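Long-range contacts in alpha-1,4-endofucoidanase (Mariniflexile fucanivorans, PDB 6DLH), which cleaves alpha-1,4 linkages within fucoidan chains, acting as a retaining endo-hydrolase of glycoside hydrolase family 107: residues His95-Ile101 with Tyr204-Ile208; Ser87-Pro93 with Tyr147-Leu153; Tyr548-Leu554 with Asp585-Gly591. The contacts are given in a common frame with arbitrary orientation. Residues are numbered along the deposited sequence.

Contact 1 of 3, residues His95-Ile101 with Tyr204-Ile208; sequences HVAPHPI and YAEFI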
loop_
_atom_site.group_PDB
_atom_site.type_symbol
_atom_site.label_atom_id
_atom_site.label_comp_id
_atom_site.label_asym_id
_atom_site.label_seq_id
_atom_site.Cartn_x
_atom_site.Cartn_y
_atom_site.Cartn_z
ATOM N N HIS A 95 -8.688 -4.065 -2.509
ATOM C CA HIS A 95 -8.111 -4.108 -1.174
ATOM C C HIS A 95 -6.617 -4.413 -1.272
ATOM O O HIS A 95 -6.167 -4.974 -2.271
ATOM C CB HIS A 95 -8.804 -5.180 -0.317
ATOM C CG HIS A 95 -10.205 -4.843 0.068
ATOM N ND1 HIS A 95 -11.198 -4.624 -0.872
ATOM C CD2 HIS A 95 -10.787 -4.711 1.280
ATOM C CE1 HIS A 95 -12.325 -4.346 -0.253
ATOM N NE2 HIS A 95 -12.101 -4.398 1.069
ATOM N N VAL A 96 -5.873 -4.066 -0.213
ATOM C CA VAL A 96 -4.431 -4.263 -0.174
ATOM C C VAL A 96 -4.069 -5.306 0.883
ATOM O O VAL A 96 -2.892 -5.521 1.154
ATOM C CB VAL A 96 -3.672 -2.940 0.061
ATOM C CG1 VAL A 96 -3.957 -1.923 -1.025
ATOM C CG2 VAL A 96 -3.936 -2.350 1.438
ATOM N N ALA A 97 -5.085 -5.932 1.493
ATOM C CA ALA A 97 -4.878 -6.953 2.508
ATOM C C ALA A 97 -5.705 -8.187 2.157
ATOM O O ALA A 97 -6.805 -8.055 1.627
ATOM C CB ALA A 97 -5.234 -6.418 3.872
ATOM N N PRO A 98 -5.211 -9.420 2.426
ATOM C CA PRO A 98 -5.870 -10.630 1.931
ATOM C C PRO A 98 -7.080 -11.031 2.775
ATOM O O PRO A 98 -7.061 -10.909 4.002
ATOM C CB PRO A 98 -4.752 -11.678 2.038
ATOM C CG PRO A 98 -3.946 -11.234 3.243
ATOM C CD PRO A 98 -4.010 -9.719 3.222
ATOM N N HIS A 99 -8.126 -11.507 2.088
ATOM C CA HIS A 99 -9.339 -11.996 2.724
ATOM C C HIS A 99 -9.882 -13.193 1.943
ATOM O O HIS A 99 -10.011 -13.133 0.718
ATOM C CB HIS A 99 -10.384 -10.874 2.859
ATOM C CG HIS A 99 -11.387 -11.126 3.935
ATOM N ND1 HIS A 99 -12.524 -11.884 3.723
ATOM C CD2 HIS A 99 -11.419 -10.746 5.233
ATOM C CE1 HIS A 99 -13.212 -11.954 4.847
ATOM N NE2 HIS A 99 -12.554 -11.264 5.792
ATOM N N PRO A 100 -10.211 -14.310 2.638
ATOM C CA PRO A 100 -10.759 -15.510 1.997
ATOM C C PRO A 100 -11.941 -15.241 1.067
ATOM O O PRO A 100 -11.953 -15.699 -0.078
ATOM C CB PRO A 100 -11.253 -16.342 3.194
ATOM C CG PRO A 100 -10.347 -15.935 4.338
ATOM C CD PRO A 100 -10.049 -14.471 4.094
ATOM N N ILE A 101 -12.926 -14.485 1.572
ATOM C CA ILE A 101 -14.149 -14.178 0.844
ATOM C C ILE A 101 -13.819 -13.397 -0.429
ATOM O O ILE A 101 -14.326 -13.725 -1.500
ATOM C CB ILE A 101 -15.168 -13.445 1.743
ATOM C CG1 ILE A 101 -15.357 -14.160 3.086
ATOM C CG2 ILE A 101 -16.491 -13.250 1.013
ATOM C CD1 ILE A 101 -16.304 -13.466 4.043
ATOM N N TYR A 204 -20.423 -6.245 4.593
ATOM C CA TYR A 204 -19.040 -5.797 4.599
ATOM C C TYR A 204 -18.553 -5.557 6.026
ATOM O O TYR A 204 -17.473 -6.013 6.399
ATOM C CB TYR A 204 -18.858 -4.565 3.709
ATOM C CG TYR A 204 -17.416 -4.167 3.512
ATOM C CD1 TYR A 204 -16.655 -4.722 2.493
ATOM C CD2 TYR A 204 -16.802 -3.257 4.361
ATOM C CE1 TYR A 204 -15.328 -4.369 2.309
ATOM C CE2 TYR A 204 -15.474 -2.897 4.193
ATOM C CZ TYR A 204 -14.736 -3.455 3.164
ATOM O OH TYR A 204 -13.427 -3.110 2.996
ATOM N N ALA A 205 -19.356 -4.850 6.824
ATOM C CA ALA A 205 -18.965 -4.536 8.189
ATOM C C ALA A 205 -18.705 -5.813 8.989
ATOM O O ALA A 205 -17.737 -5.878 9.745
ATOM C CB ALA A 205 -20.000 -3.659 8.848
ATOM N N GLU A 206 -19.565 -6.826 8.806
ATOM C CA GLU A 206 -19.556 -7.998 9.674
ATOM C C GLU A 206 -18.525 -9.024 9.204
ATOM O O GLU A 206 -17.807 -9.578 10.029
ATOM C CB GLU A 206 -20.961 -8.593 9.824
ATOM C CG GLU A 206 -21.022 -9.845 10.691
ATOM C CD GLU A 206 -20.878 -9.646 12.193
ATOM O OE1 GLU A 206 -21.215 -8.549 12.685
ATOM O OE2 GLU A 206 -20.432 -10.595 12.875
ATOM N N PHE A 207 -18.451 -9.265 7.890
ATOM C CA PHE A 207 -17.671 -10.381 7.371
ATOM C C PHE A 207 -16.311 -9.941 6.824
ATOM O O PHE A 207 -15.329 -10.675 6.955
ATOM C CB PHE A 207 -18.493 -11.218 6.387
ATOM C CG PHE A 207 -19.565 -12.042 7.056
ATOM C CD1 PHE A 207 -20.890 -11.947 6.658
ATOM C CD2 PHE A 207 -19.254 -12.891 8.112
ATOM C CE1 PHE A 207 -21.873 -12.696 7.290
ATOM C CE2 PHE A 207 -20.237 -13.639 8.744
ATOM C CZ PHE A 207 -21.546 -13.539 8.330
ATOM N N ILE A 208 -16.262 -8.755 6.204
ATOM C CA ILE A 208 -15.017 -8.259 5.643
ATOM C C ILE A 208 -14.306 -7.368 6.660
ATOM O O ILE A 208 -13.192 -7.685 7.074
ATOM C CB ILE A 208 -15.232 -7.566 4.282
ATOM C CG1 ILE A 208 -16.071 -8.418 3.321
ATOM C CG2 ILE A 208 -13.898 -7.164 3.666
ATOM C CD1 ILE A 208 -15.405 -9.702 2.865
#
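Ile208 lies across the ends of both histidines of the 95-101 segment: its CG2 is 4.2 Å from NE2 of His95, and its CD1 is 3.7 Å from ND1 of His99 and 3.9 Å from CB of Ile101. Its CA-to-CB bond points sideways, and the m setting of chi1 and chi2 brings CD1 against both His99 and Ile101, so that this residue covers more of the interface than any other. Next to it, CD1 of Ile101 meets CB of Phe207 at 3.9 Å, while the phenyl ring itself leads away. These residues join a loop to a helix of the catalytic domain, whose parallel sheet is consistent with a (beta/alpha)-barrel-like fold as in GH29: the loop that follows strand 80-84 is laid on helix 198-216, which carries a wider pi-type turn at 204-208. The loop enters its own short helix, 100-104, at His99, the N-cap, whose ND1 accepts a weak, 3.4 Å hydrogen bond from N of Ile101. Tyr212, one turn further along helix 198-216, meets the His99 ring and also hydrogen-bonds the carbonyl of Ala97. A hydrogen bond of 2.7 Å joins NE2 of His95 and OH of Tyr204; the two rings approach rim to rim, with planes at 48°. On its other nitrogen, ND1, His95 is hydrogen-bonded to the carbonyl oxygen of Pro93.

Contact 2 of 3, residues Ser87-Pro93 with Tyr147-Leu153; sequences SPNIFSP and YVNSYNL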
loop_
_atom_site.group_PDB
_atom_site.type_symbol
_atom_site.label_atom_id
_atom_site.label_comp_id
_atom_site.label_asym_id
_atom_site.label_seq_id
_atom_site.Cartn_x
_atom_site.Cartn_y
_atom_site.Cartn_z
ATOM N N SER A 87 -8.851 1.439 -1.964
ATOM C CA SER A 87 -8.588 2.649 -2.720
ATOM C C SER A 87 -9.877 3.462 -2.852
ATOM O O SER A 87 -10.951 2.978 -2.504
ATOM C CB SER A 87 -7.963 2.316 -4.042
ATOM O OG SER A 87 -6.731 1.625 -3.852
ATOM N N PRO A 88 -9.819 4.756 -3.242
ATOM C CA PRO A 88 -11.039 5.559 -3.391
ATOM C C PRO A 88 -11.913 5.267 -4.614
ATOM O O PRO A 88 -11.507 4.554 -5.524
ATOM C CB PRO A 88 -10.518 7.005 -3.486
ATOM C CG PRO A 88 -9.081 6.881 -3.945
ATOM C CD PRO A 88 -8.591 5.539 -3.442
ATOM N N ASN A 89 -13.132 5.828 -4.620
ATOM C CA ASN A 89 -13.897 6.024 -5.844
ATOM C C ASN A 89 -14.224 4.669 -6.477
ATOM O O ASN A 89 -14.614 3.736 -5.778
ATOM C CB ASN A 89 -13.160 6.990 -6.781
ATOM C CG ASN A 89 -14.067 7.845 -7.637
ATOM O OD1 ASN A 89 -15.100 8.325 -7.174
ATOM N ND2 ASN A 89 -13.672 8.062 -8.881
ATOM N N ILE A 90 -14.040 4.563 -7.801
ATOM C CA ILE A 90 -14.361 3.351 -8.544
ATOM C C ILE A 90 -13.373 2.235 -8.206
ATOM O O ILE A 90 -13.527 1.117 -8.691
ATOM C CB ILE A 90 -14.432 3.615 -10.061
ATOM C CG1 ILE A 90 -13.086 4.075 -10.631
ATOM C CG2 ILE A 90 -15.561 4.587 -10.386
ATOM C CD1 ILE A 90 -13.071 4.243 -12.139
ATOM N N PHE A 91 -12.377 2.533 -7.363
ATOM C CA PHE A 91 -11.391 1.540 -6.956
ATOM C C PHE A 91 -11.691 1.042 -5.544
ATOM O O PHE A 91 -10.881 0.333 -4.948
ATOM C CB PHE A 91 -9.975 2.118 -7.061
ATOM C CG PHE A 91 -9.637 2.674 -8.418
ATOM C CD1 PHE A 91 -9.146 1.847 -9.417
ATOM C CD2 PHE A 91 -9.830 4.018 -8.703
ATOM C CE1 PHE A 91 -8.851 2.355 -10.674
ATOM C CE2 PHE A 91 -9.538 4.525 -9.961
ATOM C CZ PHE A 91 -9.049 3.692 -10.941
ATOM N N SER A 92 -12.872 1.392 -5.025
ATOM C CA SER A 92 -13.250 1.022 -3.668
ATOM C C SER A 92 -13.272 -0.492 -3.442
ATOM O O SER A 92 -13.118 -0.924 -2.301
ATOM C CB SER A 92 -14.550 1.663 -3.248
ATOM O OG SER A 92 -15.628 1.174 -4.025
ATOM N N PRO A 93 -13.521 -1.356 -4.461
ATOM C CA PRO A 93 -13.389 -2.806 -4.281
ATOM C C PRO A 93 -11.971 -3.329 -4.042
ATOM O O PRO A 93 -11.790 -4.335 -3.357
ATOM C CB PRO A 93 -13.940 -3.399 -5.592
ATOM C CG PRO A 93 -14.788 -2.289 -6.174
ATOM C CD PRO A 93 -14.053 -1.021 -5.792
ATOM N N TYR A 147 -7.493 4.039 5.597
ATOM C CA TYR A 147 -8.499 4.575 4.699
ATOM C C TYR A 147 -9.350 3.448 4.122
ATOM O O TYR A 147 -8.821 2.476 3.588
ATOM C CB TYR A 147 -7.850 5.336 3.542
ATOM C CG TYR A 147 -8.833 5.788 2.491
ATOM C CD1 TYR A 147 -9.290 4.920 1.505
ATOM C CD2 TYR A 147 -9.319 7.088 2.488
ATOM C CE1 TYR A 147 -10.205 5.329 0.548
ATOM C CE2 TYR A 147 -10.223 7.517 1.531
ATOM C CZ TYR A 147 -10.667 6.636 0.559
ATOM O OH TYR A 147 -11.558 7.076 -0.377
ATOM N N VAL A 148 -10.676 3.622 4.208
ATOM C CA VAL A 148 -11.643 2.715 3.611
ATOM C C VAL A 148 -12.695 3.555 2.900
ATOM O O VAL A 148 -13.271 4.459 3.495
ATOM C CB VAL A 148 -12.293 1.787 4.660
ATOM C CG1 VAL A 148 -13.478 1.027 4.074
ATOM C CG2 VAL A 148 -11.289 0.817 5.273
ATOM N N ASN A 149 -12.911 3.274 1.615
ATOM C CA ASN A 149 -14.009 3.910 0.915
ATOM C C ASN A 149 -15.285 3.159 1.278
ATOM O O ASN A 149 -15.305 1.929 1.274
ATOM C CB ASN A 149 -13.754 4.023 -0.587
ATOM C CG ASN A 149 -14.819 4.842 -1.278
ATOM O OD1 ASN A 149 -15.905 4.334 -1.558
ATOM N ND2 ASN A 149 -14.530 6.107 -1.542
ATOM N N SER A 150 -16.332 3.919 1.608
ATOM C CA SER A 150 -17.542 3.382 2.210
ATOM C C SER A 150 -18.295 2.470 1.242
ATOM O O SER A 150 -18.989 1.561 1.690
ATOM C CB SER A 150 -18.423 4.491 2.730
ATOM O OG SER A 150 -17.850 5.089 3.887
ATOM N N TYR A 151 -18.144 2.717 -0.067
ATOM C CA TYR A 151 -18.802 1.954 -1.118
ATOM C C TYR A 151 -18.212 0.548 -1.210
ATOM O O TYR A 151 -18.855 -0.347 -1.751
ATOM C CB TYR A 151 -18.676 2.644 -2.480
ATOM C CG TYR A 151 -19.728 3.684 -2.773
ATOM C CD1 TYR A 151 -20.953 3.336 -3.328
ATOM C CD2 TYR A 151 -19.501 5.023 -2.496
ATOM C CE1 TYR A 151 -21.925 4.293 -3.592
ATOM C CE2 TYR A 151 -20.461 5.990 -2.759
ATOM C CZ TYR A 151 -21.680 5.627 -3.305
ATOM O OH TYR A 151 -22.620 6.587 -3.561
ATOM N N ASN A 152 -16.975 0.386 -0.718
ATOM C CA ASN A 152 -16.318 -0.902 -0.557
ATOM C C ASN A 152 -16.477 -1.742 -1.826
ATOM O O ASN A 152 -16.167 -1.266 -2.917
ATOM C CB ASN A 152 -16.664 -1.537 0.794
ATOM C CG ASN A 152 -18.119 -1.942 0.919
ATOM O OD1 ASN A 152 -18.520 -2.998 0.426
ATOM N ND2 ASN A 152 -18.915 -1.115 1.581
ATOM N N LEU A 153 -16.996 -2.970 -1.684
ATOM C CA LEU A 153 -17.064 -3.937 -2.774
ATOM C C LEU A 153 -18.198 -3.624 -3.755
ATOM O O LEU A 153 -18.194 -4.126 -4.880
ATOM C CB LEU A 153 -17.176 -5.350 -2.188
ATOM C CG LEU A 153 -15.928 -5.859 -1.462
ATOM C CD1 LEU A 153 -16.261 -7.021 -0.541
ATOM C CD2 LEU A 153 -14.830 -6.245 -2.446
HETATM O O HOH W 1 -16.622 4.904 -4.116
#
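Tyr147 begins the last three residues of strand 143-149, in a parallel sheet consistent with a (beta/alpha)-barrel, and the contact forms where the strand's C-terminal end meets the loop leaving the neighbouring strand 80-84. In barrel glycosidases the active site lies at this end, probably so here too. The Tyr147 ring packs against the backbone of Ser87 and the ring of Pro88, with CE1 3.9 Å from C of Ser87 and OH 3.3 Å from CB of Pro88; that hydroxyl is hydrogen-bonded to OD2 of Asp226 and receives a weak bond from ND2 of Asn149. At Asn149 the strand ends and a type I turn to Asn152 begins. OD1 of Asn149 accepts from N of Tyr151 at 3.1 Å, making an Asx turn, and a water that donates to it at 2.7 Å also donates to O of Asn89 at 2.9 Å, bridging the segments. CB of Asn149 touches O of Ser87 at 3.6 Å. Of the Tyr151 side chain, CB comes nearest the loop, 3.7 Å from OG of Ser92. Asn152, with a positive phi, turns its side chain back, ND2 to O of Ser150 and OD1 to N of Leu153, while its carbonyl faces the loop and accepts a 2.7 Å hydrogen bond from OG of Ser92. Leu153 finishes the contact with CD2 3.7 Å from O of Pro93.

Contact 3 of 3, residues Tyr548-Leu554 with Asp585-Gly591; sequences YGSLLKL and DTWRLSG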
loop_
_atom_site.group_PDB
_atom_site.type_symbol
_atom_site.label_atom_id
_atom_site.label_comp_id
_atom_site.label_asym_id
_atom_site.label_seq_id
_atom_site.Cartn_x
_atom_site.Cartn_y
_atom_site.Cartn_z
ATOM N N TYR A 548 8.236 -12.526 -14.529
ATOM C CA TYR A 548 8.075 -13.463 -13.433
ATOM C C TYR A 548 7.909 -12.676 -12.136
ATOM O O TYR A 548 8.432 -11.573 -12.007
ATOM C CB TYR A 548 9.259 -14.436 -13.379
ATOM C CG TYR A 548 9.163 -15.485 -12.299
ATOM C CD1 TYR A 548 8.278 -16.547 -12.410
ATOM C CD2 TYR A 548 9.940 -15.403 -11.152
ATOM C CE1 TYR A 548 8.180 -17.513 -11.422
ATOM C CE2 TYR A 548 9.848 -16.355 -10.149
ATOM C CZ TYR A 548 8.965 -17.414 -10.286
ATOM O OH TYR A 548 8.864 -18.357 -9.303
ATOM N N GLY A 549 7.174 -13.255 -11.184
ATOM C CA GLY A 549 6.984 -12.619 -9.892
ATOM C C GLY A 549 6.914 -13.646 -8.769
ATOM O O GLY A 549 5.986 -14.453 -8.727
ATOM N N SER A 550 7.914 -13.608 -7.877
ATOM C CA SER A 550 7.906 -14.428 -6.675
ATOM C C SER A 550 8.663 -13.720 -5.552
ATOM O O SER A 550 9.566 -12.926 -5.809
ATOM C CB SER A 550 8.460 -15.805 -6.951
ATOM O OG SER A 550 8.066 -16.720 -5.937
ATOM N N LEU A 551 8.291 -14.032 -4.307
ATOM C CA LEU A 551 8.843 -13.362 -3.142
ATOM C C LEU A 551 9.615 -14.346 -2.268
ATOM O O LEU A 551 9.267 -15.521 -2.171
ATOM C CB LEU A 551 7.699 -12.724 -2.347
ATOM C CG LEU A 551 6.925 -11.627 -3.080
ATOM C CD1 LEU A 551 5.693 -11.213 -2.291
ATOM C CD2 LEU A 551 7.819 -10.425 -3.353
ATOM N N LEU A 552 10.667 -13.832 -1.627
ATOM C CA LEU A 552 11.350 -14.538 -0.560
ATOM C C LEU A 552 11.280 -13.667 0.689
ATOM O O LEU A 552 11.669 -12.507 0.643
ATOM C CB LEU A 552 12.795 -14.799 -0.999
ATOM C CG LEU A 552 12.951 -15.647 -2.261
ATOM C CD1 LEU A 552 14.409 -15.739 -2.680
ATOM C CD2 LEU A 552 12.365 -17.037 -2.057
ATOM N N LYS A 553 10.776 -14.226 1.793
ATOM C CA LYS A 553 10.462 -13.415 2.958
ATOM C C LYS A 553 11.016 -14.042 4.235
ATOM O O LYS A 553 10.831 -15.233 4.494
ATOM C CB LYS A 553 8.947 -13.216 3.083
ATOM C CG LYS A 553 8.282 -12.485 1.925
ATOM C CD LYS A 553 6.907 -11.949 2.265
ATOM C CE LYS A 553 5.834 -13.014 2.296
ATOM N NZ LYS A 553 4.644 -12.556 3.049
ATOM N N LEU A 554 11.671 -13.201 5.043
ATOM C CA LEU A 554 12.158 -13.569 6.361
ATOM C C LEU A 554 11.014 -14.209 7.143
ATOM O O LEU A 554 9.898 -13.687 7.160
ATOM C CB LEU A 554 12.678 -12.296 7.043
ATOM C CG LEU A 554 13.357 -12.455 8.405
ATOM C CD1 LEU A 554 14.725 -13.117 8.266
ATOM C CD2 LEU A 554 13.488 -11.099 9.098
ATOM N N ASP A 585 13.275 -7.547 5.051
ATOM C CA ASP A 585 12.665 -8.837 5.313
ATOM C C ASP A 585 12.015 -9.386 4.047
ATOM O O ASP A 585 11.328 -10.401 4.105
ATOM C CB ASP A 585 11.751 -8.783 6.544
ATOM C CG ASP A 585 10.463 -7.984 6.391
ATOM O OD1 ASP A 585 10.185 -7.495 5.272
ATOM O OD2 ASP A 585 9.734 -7.863 7.403
ATOM N N THR A 586 12.251 -8.726 2.905
ATOM C CA THR A 586 11.520 -9.061 1.693
ATOM C C THR A 586 12.397 -8.875 0.459
ATOM O O THR A 586 12.923 -7.789 0.209
ATOM C CB THR A 586 10.206 -8.266 1.597
ATOM O OG1 THR A 586 9.417 -8.456 2.776
ATOM C CG2 THR A 586 9.384 -8.647 0.387
ATOM N N TRP A 587 12.521 -9.953 -0.323
ATOM C CA TRP A 587 13.239 -9.931 -1.588
ATOM C C TRP A 587 12.295 -10.388 -2.692
ATOM O O TRP A 587 11.325 -11.097 -2.432
ATOM C CB TRP A 587 14.493 -10.814 -1.524
ATOM C CG TRP A 587 15.490 -10.386 -0.491
ATOM C CD1 TRP A 587 15.330 -10.401 0.868
ATOM C CD2 TRP A 587 16.816 -9.885 -0.729
ATOM N NE1 TRP A 587 16.462 -9.946 1.489
ATOM C CE2 TRP A 587 17.390 -9.617 0.534
ATOM C CE3 TRP A 587 17.567 -9.625 -1.880
ATOM C CZ2 TRP A 587 18.682 -9.108 0.671
ATOM C CZ3 TRP A 587 18.844 -9.123 -1.742
ATOM C CH2 TRP A 587 19.394 -8.873 -0.484
ATOM N N ARG A 588 12.609 -9.986 -3.925
ATOM C CA ARG A 588 11.740 -10.230 -5.063
ATOM C C ARG A 588 12.539 -10.886 -6.185
ATOM O O ARG A 588 13.616 -10.411 -6.536
ATOM C CB ARG A 588 11.137 -8.901 -5.533
ATOM C CG ARG A 588 10.536 -8.930 -6.931
ATOM C CD ARG A 588 9.052 -9.256 -6.948
ATOM N NE ARG A 588 8.572 -9.489 -8.305
ATOM C CZ ARG A 588 8.052 -8.561 -9.101
ATOM N NH1 ARG A 588 7.930 -7.314 -8.675
ATOM N NH2 ARG A 588 7.659 -8.886 -10.322
ATOM N N LEU A 589 11.982 -11.971 -6.738
ATOM C CA LEU A 589 12.494 -12.605 -7.943
ATOM C C LEU A 589 11.646 -12.166 -9.129
ATOM O O LEU A 589 10.423 -12.288 -9.108
ATOM C CB LEU A 589 12.436 -14.131 -7.801
ATOM C CG LEU A 589 13.312 -14.743 -6.710
ATOM C CD1 LEU A 589 13.026 -16.229 -6.583
ATOM C CD2 LEU A 589 14.789 -14.508 -6.997
ATOM N N SER A 590 12.317 -11.670 -10.168
ATOM C CA SER A 590 11.636 -11.243 -11.377
ATOM C C SER A 590 12.463 -11.664 -12.585
ATOM O O SER A 590 13.336 -12.527 -12.475
ATOM C CB SER A 590 11.376 -9.748 -11.369
ATOM O OG SER A 590 12.590 -9.011 -11.281
ATOM N N GLY A 591 12.195 -11.011 -13.719
ATOM C CA GLY A 591 12.872 -11.310 -14.968
ATOM C C GLY A 591 11.920 -11.990 -15.937
ATOM O O GLY A 591 10.889 -12.519 -15.527
#
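Strands 550-553 and 586-590 run antiparallel, 4.7 Å apart at closest approach, in a three-stranded sheet of an Ig-like domain. Ser550 and Leu589 bond reciprocally, Ser550 N to Leu589 O at 3.1 Å and Leu589 N to Ser550 O at 2.8 Å; Leu552 and Trp587 do likewise, N to O at 2.9 Å in both directions. The pairing goes on with Leu554 N to Asp585 O at 3.0 Å and Tyr548 N to Gly591 O at 2.8 Å. The carbonyl of Tyr548 takes NH2 of Arg588 at 3.3 Å. Trp587 and Leu589 share a face with Leu552, whose CD1 is 4.2 Å from CD1 of Leu589. On the other face, with Leu551 and Arg588, lie Lys553 and Thr586. OG1 of Thr586 donates to Asp585 OD1 at 2.8 Å and is also hydrogen-bonded to Arg64, while NZ of Lys553 forms a salt bridge with Asp127. Tyr548 OH is hydrogen-bonded to O of Ala540. The backbone thus pairs these strands within the Ig-like domain, one face meets its apolar interior, and on the other face Lys553 and Thr586 tie it to Asp127 and Arg64 of the catalytic domain.

Overall arrangement
Contacts 1 and 2 belong to the catalytic domain, and contact 3 to the second of three Ig-like domains that follow it. The first two have centres 12 Å apart and their segments alternate in sequence, 87-93, 95-101, 147-153, 204-208, so that one loop after strand 80-84 meets first the end of strand 143-149 and then helix 198-216. They touch directly: Leu153 packs on His95, Tyr204 and Ile208, and Asn152 on Tyr204. Contact 3 comes later, with its centre about 25 Å from that of contact 1 and 28 Å from that of contact 2, and touches neither. Its strands reach the catalytic domain through Arg64 and Asp127, so the Ig-like domain rests against the enzyme.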